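Dihydroorotase (Campylobacter jejuni subsp. jejuni, PDB 3PNU) probably catalyses the reversible cyclisation of N-carbamoyl-L-aspartate to (S)-dihydroorotate in pyrimidine biosynthesis, using two zinc ions per subunit. Local coordinates at residues A290-F293 with K294-S298. Residues are numbered along the deposited sequence; the frame is centred on the assembly and turned at random.
Sequences AELF and KQNSS
Gln295 reaches back one helical turn to Glu291, its NE2 lying 2.9 Å from Glu291 OE1 in an almost straight hydrogen bond (N-H...O 173°). OE1 lies in the amide plane, but the amide nitrogen approaches it obliquely from above the carboxylate plane, the two flat groups being turned 80° against each other. Glu291 extends CG away from its own backbone N (chi1 174°) and then bends at chi2, which carries the carboxylate along the helix towards the glutamine. The same pair is joined through the backbone, Gln295 N donating to Glu291 O at 3.2 Å; Lys294 N to Ala290 O and Asn296 N to Leu292 O continue the helical hydrogen bonding. Just past the helix end Ser297 CB sits obliquely against the Phe293 ring, 3.4 Å from CD2, while Ser297 OG bonds to Phe250 O. Phe250 also stacks edge-to-face with the Phe293 ring, so this last residue of helix 239-250 meets both partners. Lys294 NZ hydrogen-bonds to Asn23 OD1, and its chain lies against Phe355 of strand 352-357, where Ala290 and Glu291 also pack. Ser298 OG then caps Asn301 N as N-cap of helix 299-314. Far from the zinc site, the C-terminal turns of helix 285-296, with their i to i+4 Glu-Gln hydrogen bond, thus pass through a two-residue junction to helix 299-314 of the TIM-barrel amidohydrolase fold.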
loop_
_atom_site.group_PDB
_atom_site.type_symbol
_atom_site.label_atom_id
_atom_site.label_comp_id
_atom_site.label_asym_id
_atom_site.label_seq_id
_atom_site.Cartn_x
_atom_site.Cartn_y
_atom_site.Cartn_z
ATOM N N ALA A 290 -13.899 14.573 -18.756
ATOM C CA ALA A 290 -14.718 14.583 -19.962
ATOM C C ALA A 290 -14.903 13.142 -20.478
ATOM O O ALA A 290 -16.023 12.693 -20.699
ATOM C CB ALA A 290 -14.078 15.479 -21.023
ATOM N N GLU A 291 -13.806 12.411 -20.638
ATOM C CA GLU A 291 -13.896 11.017 -21.125
ATOM C C GLU A 291 -14.775 10.151 -20.195
ATOM O O GLU A 291 -15.691 9.446 -20.662
ATOM C CB GLU A 291 -12.480 10.426 -21.341
ATOM C CG GLU A 291 -12.377 8.913 -21.725
ATOM C CD GLU A 291 -13.177 8.484 -22.976
ATOM O OE1 GLU A 291 -13.226 7.263 -23.267
ATOM O OE2 GLU A 291 -13.767 9.340 -23.663
ATOM N N LEU A 292 -14.506 10.232 -18.887
ATOM C CA LEU A 292 -15.259 9.479 -17.878
ATOM C C LEU A 292 -16.748 9.702 -17.938
ATOM O O LEU A 292 -17.527 8.742 -17.950
ATOM C CB LEU A 292 -14.770 9.850 -16.473
ATOM C CG LEU A 292 -13.565 9.078 -15.958
ATOM C CD1 LEU A 292 -12.929 9.793 -14.773
ATOM C CD2 LEU A 292 -14.032 7.659 -15.610
ATOM N N PHE A 293 -17.153 10.970 -17.953
ATOM C CA PHE A 293 -18.585 11.281 -17.997
ATOM C C PHE A 293 -19.274 10.859 -19.305
ATOM O O PHE A 293 -20.444 10.494 -19.267
ATOM C CB PHE A 293 -18.871 12.734 -17.587
ATOM C CG PHE A 293 -18.871 12.935 -16.092
ATOM C CD1 PHE A 293 -17.680 12.910 -15.378
ATOM C CD2 PHE A 293 -20.073 13.121 -15.398
ATOM C CE1 PHE A 293 -17.678 13.071 -13.999
ATOM C CE2 PHE A 293 -20.080 13.282 -14.030
ATOM C CZ PHE A 293 -18.875 13.264 -13.324
ATOM N N LYS A 294 -18.579 10.886 -20.450
ATOM C CA LYS A 294 -19.213 10.369 -21.688
ATOM C C LYS A 294 -19.528 8.877 -21.560
ATOM O O LYS A 294 -20.645 8.436 -21.843
ATOM C CB LYS A 294 -18.347 10.542 -22.925
ATOM C CG LYS A 294 -18.369 11.912 -23.544
ATOM C CD LYS A 294 -17.684 11.888 -24.923
ATOM C CE LYS A 294 -18.430 11.023 -25.963
ATOM N NZ LYS A 294 -17.735 11.030 -27.295
ATOM N N GLN A 295 -18.534 8.105 -21.119
ATOM C CA GLN A 295 -18.704 6.657 -20.991
ATOM C C GLN A 295 -19.740 6.255 -19.950
ATOM O O GLN A 295 -20.447 5.264 -20.132
ATOM C CB GLN A 295 -17.371 5.983 -20.627
ATOM C CG GLN A 295 -16.215 6.162 -21.636
ATOM C CD GLN A 295 -16.459 5.474 -22.979
ATOM O OE1 GLN A 295 -17.445 4.744 -23.154
ATOM N NE2 GLN A 295 -15.548 5.704 -23.935
ATOM N N ASN A 296 -19.844 7.029 -18.868
ATOM C CA ASN A 296 -20.715 6.655 -17.751
ATOM C C ASN A 296 -21.807 7.629 -17.340
ATOM O O ASN A 296 -22.661 7.277 -16.519
ATOM C CB ASN A 296 -19.825 6.414 -16.521
ATOM C CG ASN A 296 -18.737 5.375 -16.778
ATOM O OD1 ASN A 296 -17.560 5.713 -16.889
ATOM N ND2 ASN A 296 -19.134 4.118 -16.919
ATOM N N SER A 297 -21.817 8.834 -17.897
ATOM C CA SER A 297 -22.786 9.832 -17.438
ATOM C C SER A 297 -23.232 10.781 -18.554
ATOM O O SER A 297 -23.221 10.406 -19.724
ATOM C CB SER A 297 -22.140 10.620 -16.276
ATOM O OG SER A 297 -23.089 11.338 -15.509
ATOM N N SER A 298 -23.627 12.000 -18.180
ATOM C CA SER A 298 -24.073 13.002 -19.133
ATOM C C SER A 298 -23.281 14.282 -18.974
ATOM O O SER A 298 -22.652 14.517 -17.937
ATOM C CB SER A 298 -25.540 13.320 -18.898
ATOM O OG SER A 298 -25.710 13.973 -17.653
#